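Local coordinates for mandelate racemase/muconate lactonizing protein (Thermobispora bispora, PDB 3VC5) that probably catalyses the magnesium-dependent dehydration of D-glucarate to 5-dehydro-4-deoxy-D-glucarate, as a member of the mandelate racemase/muconate lactonizing enzyme family, at residues A274-A277 against A278-M282; R148-A151 against D152-G156. All blocks are in the same frame, centred on the assembly; numbering follows the deposited sequence.

Interaction 1: residues A274-A277 against A278-M282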
ATOM      1  N   ALA A 274     -22.714  11.096   4.657  1.00 26.14           N
ATOM      2  CA  ALA A 274     -22.728  10.346   5.926  1.00 25.75           C
ATOM      3  C   ALA A 274     -24.152  10.297   6.506  1.00 24.40           C
ATOM      4  O   ALA A 274     -24.573   9.279   7.029  1.00 27.07           O
ATOM      5  CB  ALA A 274     -21.775  10.954   6.918  1.00 25.37           C
ATOM      6  N   ARG A 275     -24.876  11.391   6.408  1.00 25.31           N
ATOM      7  CA  ARG A 275     -26.247  11.443   6.888  1.00 26.39           C
ATOM      8  C   ARG A 275     -27.156  10.550   6.106  1.00 27.94           C
ATOM      9  O   ARG A 275     -27.986   9.905   6.675  1.00 29.53           O
ATOM     10  CB  ARG A 275     -26.782  12.845   6.868  1.00 27.62           C
ATOM     11  CG  ARG A 275     -26.023  13.742   7.756  1.00 31.66           C
ATOM     12  CD  ARG A 275     -26.800  14.901   8.152  1.00 37.70           C
ATOM     13  NE  ARG A 275     -26.941  15.944   7.183  1.00 50.03           N
ATOM     14  CZ  ARG A 275     -28.105  16.499   6.872  1.00 55.30           C
ATOM     15  NH1 ARG A 275     -28.175  17.463   6.011  1.00 56.84           N
ATOM     16  NH2 ARG A 275     -29.220  16.085   7.415  1.00 59.15           N
ATOM     17  N   VAL A 276     -26.988  10.515   4.794  1.00 26.35           N
ATOM     18  CA  VAL A 276     -27.765   9.576   3.967  1.00 26.86           C
ATOM     19  C   VAL A 276     -27.410   8.127   4.306  1.00 27.92           C
ATOM     20  O   VAL A 276     -28.303   7.270   4.478  1.00 29.81           O
ATOM     21  CB  VAL A 276     -27.561   9.864   2.452  1.00 25.11           C
ATOM     22  CG1 VAL A 276     -28.207   8.770   1.567  1.00 28.05           C
ATOM     23  CG2 VAL A 276     -28.106  11.254   2.098  1.00 25.26           C
ATOM     24  N   ALA A 277     -26.112   7.840   4.423  1.00 26.49           N
ATOM     25  CA  ALA A 277     -25.675   6.457   4.591  1.00 25.62           C
ATOM     26  C   ALA A 277     -26.273   5.818   5.840  1.00 26.58           C
ATOM     27  O   ALA A 277     -26.569   4.620   5.870  1.00 29.21           O
ATOM     28  CB  ALA A 277     -24.160   6.370   4.631  1.00 25.90           C
ATOM     29  N   ALA A 278     -26.434   6.626   6.879  1.00 28.29           N
ATOM     30  CA  ALA A 278     -26.957   6.165   8.157  1.00 31.55           C
ATOM     31  C   ALA A 278     -28.441   5.814   8.076  1.00 32.08           C
ATOM     32  O   ALA A 278     -28.982   5.144   8.975  1.00 37.45           O
ATOM     33  CB  ALA A 278     -26.719   7.240   9.229  1.00 33.05           C
ATOM     34  N   GLU A 279     -29.109   6.262   7.013  1.00 31.13           N
ATOM     35  CA  GLU A 279     -30.593   6.141   6.944  1.00 30.53           C
ATOM     36  C   GLU A 279     -31.116   5.348   5.728  1.00 30.42           C
ATOM     37  O   GLU A 279     -32.339   5.258   5.505  1.00 36.17           O
ATOM     38  CB  GLU A 279     -31.233   7.525   6.963  1.00 31.65           C
ATOM     39  CG  GLU A 279     -30.985   8.276   8.268  1.00 36.23           C
ATOM     40  CD  GLU A 279     -31.679   7.623   9.448  1.00 50.22           C
ATOM     41  OE1 GLU A 279     -32.490   6.691   9.232  1.00 52.38           O
ATOM     42  OE2 GLU A 279     -31.414   8.039  10.598  1.00 58.14           O
ATOM     43  N   VAL A 280     -30.200   4.773   4.947  1.00 30.94           N
ATOM     44  CA  VAL A 280     -30.587   3.935   3.794  1.00 30.06           C
ATOM     45  C   VAL A 280     -30.049   2.521   3.954  1.00 32.69           C
ATOM     46  O   VAL A 280     -29.044   2.318   4.637  1.00 33.33           O
ATOM     47  CB  VAL A 280     -30.162   4.546   2.440  1.00 28.88           C
ATOM     48  CG1 VAL A 280     -30.778   5.938   2.260  1.00 31.23           C
ATOM     49  CG2 VAL A 280     -28.637   4.622   2.328  1.00 28.39           C
ATOM     50  N   PRO A 281     -30.739   1.532   3.353  1.00 33.03           N
ATOM     51  CA  PRO A 281     -30.377   0.128   3.635  1.00 35.39           C
ATOM     52  C   PRO A 281     -29.219  -0.445   2.830  1.00 34.84           C
ATOM     53  O   PRO A 281     -28.681  -1.498   3.201  1.00 37.11           O
ATOM     54  CB  PRO A 281     -31.653  -0.643   3.297  1.00 33.76           C
ATOM     55  CG  PRO A 281     -32.377   0.253   2.308  1.00 30.89           C
ATOM     56  CD  PRO A 281     -32.067   1.655   2.719  1.00 33.08           C
ATOM     57  N   MET A 282     -28.833   0.225   1.749  1.00 34.84           N
ATOM     58  CA  MET A 282     -27.704  -0.247   0.960  1.00 31.51           C
ATOM     59  C   MET A 282     -26.479   0.648   1.220  1.00 27.90           C
ATOM     60  O   MET A 282     -26.637   1.795   1.635  1.00 28.86           O
ATOM     61  CB  MET A 282     -28.060  -0.263  -0.535  1.00 29.21           C
ATOM     62  CG  MET A 282     -28.164   1.108  -1.178  1.00 30.44           C
ATOM     63  SD  MET A 282     -29.708   1.973  -0.777  1.00 32.34           S
ATOM     64  CE  MET A 282     -30.962   0.815  -1.346  1.00 34.55           C
TER
HETATM   65  O   HOH W   1     -25.454   3.024   3.770  1.00 32.42           O

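Interaction 2: residues R148-A151 against D152-G156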
ATOM      1  N   ARG A 148       7.130 -10.175 -18.183  1.00 33.13           N
ATOM      2  CA  ARG A 148       5.969 -10.496 -17.332  1.00 30.74           C
ATOM      3  C   ARG A 148       4.856  -9.470 -17.524  1.00 27.73           C
ATOM      4  O   ARG A 148       5.140  -8.307 -17.820  1.00 27.67           O
ATOM      5  CB  ARG A 148       6.346 -10.480 -15.836  1.00 31.91           C
ATOM      6  CG  ARG A 148       7.676 -11.171 -15.454  1.00 41.46           C
ATOM      7  CD  ARG A 148       7.661 -12.625 -15.784  1.00 50.61           C
ATOM      8  NE  ARG A 148       6.619 -13.271 -15.015  1.00 50.84           N
ATOM      9  CZ  ARG A 148       6.707 -14.471 -14.444  1.00 43.62           C
ATOM     10  NH1 ARG A 148       7.801 -15.219 -14.521  1.00 46.14           N
ATOM     11  NH2 ARG A 148       5.669 -14.907 -13.773  1.00 38.38           N
ATOM     12  N   PRO A 149       3.589  -9.880 -17.337  1.00 28.07           N
ATOM     13  CA  PRO A 149       2.500  -8.899 -17.359  1.00 26.93           C
ATOM     14  C   PRO A 149       2.633  -7.932 -16.194  1.00 25.42           C
ATOM     15  O   PRO A 149       3.215  -8.278 -15.149  1.00 25.00           O
ATOM     16  CB  PRO A 149       1.246  -9.755 -17.135  1.00 25.27           C
ATOM     17  CG  PRO A 149       1.748 -11.002 -16.422  1.00 29.92           C
ATOM     18  CD  PRO A 149       3.118 -11.236 -16.999  1.00 29.61           C
ATOM     19  N   VAL A 150       2.100  -6.730 -16.351  1.00 24.36           N
ATOM     20  CA  VAL A 150       2.110  -5.743 -15.251  1.00 22.22           C
ATOM     21  C   VAL A 150       1.480  -6.349 -13.979  1.00 21.76           C
ATOM     22  O   VAL A 150       1.925  -6.042 -12.870  1.00 23.78           O
ATOM     23  CB  VAL A 150       1.401  -4.435 -15.699  1.00 21.84           C
ATOM     24  CG1 VAL A 150       1.055  -3.526 -14.496  1.00 22.82           C
ATOM     25  CG2 VAL A 150       2.361  -3.673 -16.634  1.00 24.17           C
ATOM     26  N   ALA A 151       0.447  -7.190 -14.114  1.00 24.13           N
ATOM     27  CA  ALA A 151      -0.140  -7.846 -12.922  1.00 26.20           C
ATOM     28  C   ALA A 151       0.912  -8.531 -12.037  1.00 25.53           C
ATOM     29  O   ALA A 151       0.772  -8.565 -10.807  1.00 25.32           O
ATOM     30  CB  ALA A 151      -1.245  -8.854 -13.314  1.00 26.88           C
ATOM     31  N   ASP A 152       1.967  -9.065 -12.644  1.00 24.56           N
ATOM     32  CA  ASP A 152       3.046  -9.731 -11.882  1.00 25.80           C
ATOM     33  C   ASP A 152       3.898  -8.746 -11.053  1.00 28.31           C
ATOM     34  O   ASP A 152       4.524  -9.150 -10.053  1.00 36.28           O
ATOM     35  CB  ASP A 152       3.951 -10.561 -12.798  1.00 26.12           C
ATOM     36  CG  ASP A 152       3.382 -11.927 -13.102  1.00 29.21           C
ATOM     37  OD1 ASP A 152       2.339 -12.318 -12.497  1.00 29.42           O
ATOM     38  OD2 ASP A 152       3.978 -12.612 -13.962  1.00 29.75           O
ATOM     39  N   LEU A 153       3.946  -7.474 -11.472  1.00 26.66           N
ATOM     40  CA  LEU A 153       4.622  -6.415 -10.710  1.00 28.89           C
ATOM     41  C   LEU A 153       3.799  -5.985  -9.504  1.00 30.85           C
ATOM     42  O   LEU A 153       4.275  -5.239  -8.663  1.00 33.81           O
ATOM     43  CB  LEU A 153       4.923  -5.195 -11.589  1.00 25.91           C
ATOM     44  CG  LEU A 153       5.580  -5.533 -12.953  1.00 27.02           C
ATOM     45  CD1 LEU A 153       5.677  -4.265 -13.832  1.00 26.58           C
ATOM     46  CD2 LEU A 153       6.954  -6.193 -12.760  1.00 30.01           C
ATOM     47  N   LEU A 154       2.553  -6.437  -9.450  1.00 26.67           N
ATOM     48  CA  LEU A 154       1.627  -6.044  -8.399  1.00 26.02           C
ATOM     49  C   LEU A 154       1.234  -7.250  -7.560  1.00 27.66           C
ATOM     50  O   LEU A 154       0.225  -7.202  -6.838  1.00 27.91           O
ATOM     51  CB  LEU A 154       0.369  -5.418  -9.039  1.00 26.21           C
ATOM     52  CG  LEU A 154       0.597  -4.167  -9.910  1.00 28.38           C
ATOM     53  CD1 LEU A 154      -0.695  -3.747 -10.586  1.00 26.69           C
ATOM     54  CD2 LEU A 154       1.160  -3.015  -9.076  1.00 31.00           C
ATOM     55  N   GLY A 155       2.011  -8.337  -7.655  1.00 27.57           N
ATOM     56  CA  GLY A 155       1.768  -9.506  -6.814  1.00 26.61           C
ATOM     57  C   GLY A 155       1.169 -10.715  -7.528  1.00 26.66           C
ATOM     58  O   GLY A 155       0.935 -11.767  -6.892  1.00 25.89           O
ATOM     59  N   GLY A 156       0.922 -10.572  -8.837  1.00 25.36           N
ATOM     60  CA  GLY A 156       0.344 -11.662  -9.645  1.00 28.16           C
ATOM     61  C   GLY A 156      -1.182 -11.610  -9.651  1.00 26.96           C
ATOM     62  O   GLY A 156      -1.797 -11.140  -8.689  1.00 29.75           O
TER

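Interaction 1: residues A274-A277 against A278-M282
Val280 lays both methyls against the last turn of helix 270-277, its CG2 coming to 3.4 Å from Val276 O while its CG1 lies 3.9 Å from Val276 CG1. The meeting of the two methyls is set up from the helix side: Val276 holds CG1 anti to its own backbone N (chi1 172°), which swings that branch beside the carbonyl carbon and forward along the chain, to where the two valines cross at a slant. Val276 also packs on Val246 and Ser249 of helix 246-255 and on Leu284 of strand 284-286, which places it on the buried side of the turn.

The main chain changes its bonding over the same residues. Ala278 N donates to Ala274 O at 3.2 Å, the four-residue spacing of an alpha-helix, whereas Glu279 N reaches only three residues back, to Val276 O at 2.8 Å. The second donor sits well above the carbonyl plane, 53° out of it. A water then donates to Ala277 O (2.9 Å) and to Met282 O (2.7 Å), tying the end of the helix to the loop leading into strand 284-286. Glu279 starts back along the helix, its CG 3.8 Å from Arg275 O, and a bend at chi2 (-67°) turns the carboxylate off; its OE1 forms a salt bridge with Arg254 of helix 246-255.

This worked example of a helix running out into a loop lies in a beta-alpha-beta unit of the barrel, between strand 262-264, which carries the magnesium ligand Glu264, and strand 284-286, followed by the ligand Asn287. Its chemistry implies division of labour: backbone bonds make the turn, one water bridges from it to Met282, the valine methyls meet by apolar packing, and the charge of Glu279 is paired with Arg254 on the neighbouring helix.

Interaction 2: residues R148-A151 against D152-G156
Between Pro149 and Leu154 the backbone makes a single short helical turn, with Asp152 N bonded to Pro149 O at 2.9 Å, Leu153 N to Val150 O at 2.8 Å and Leu154 N to Ala151 O at 3.1 Å. All three span three residues, the spacing of a 3-10 turn. Ala151 O also accepts from Gly156 N at 2.8 Å, on the opposite face of its plane, so one carbonyl is gripped twice. Gly155 and Gly156 both have positive phi, and a side chain at either would jam against the preceding carbonyl.

Before this turn, Arg148 doubles back through bends at chi2 and chi3 (both -62°). Its NE and NH2 both hydrogen-bond to Asp152 OD2 at 2.9 Å, a side-on salt bridge to a single oxygen lying in the guanidinium plane; NE comes from the anti side and NH2 from above the carboxylate, both on one face. Pro149 CD lies 3.4 Å from Asp152 OD2. NH2 also forms a salt bridge with Asp91 of the second subunit, whose Tyr93 packs on Arg148 and Asp152. With an alanine in place of Arg148, Asp152 would probably be left without this charge partner and freer to turn, and Asp91 of the second subunit would lose a mate.

Val150 reaches the two leucines with different methyls, CG2 toward Leu153 CD1 and CG1 toward Leu154 CD1. Ala151 N donates a hydrogen bond to His352 ND1 of helix 344-355. This one-turn linker, followed by two glycines, carries the chain from helix 123-146 to strand 161-169 of the family's modified TIM barrel, here at a subunit interface.

How the interactions relate
Interaction 2 comes first along the chain, in the N-terminal family region, and interaction 1 over a hundred residues later, in the C-terminal barrel; their centres are 38 Å apart and their nearest atoms about 29 Å, and they do not meet. The link between them is the barrel sheet. Residues 148-156 lead toward strand 161-169, whereas 274-282 join helix 270-277 to strand 284-286, farther round the same sheet. One therefore sits at the way into the barrel and meets the second subunit; the other lies in a later crossover, between strands near the magnesium ligands, and meets no other chain. Both are local turns at which a helical segment gives way to the chain that leads on to a barrel strand.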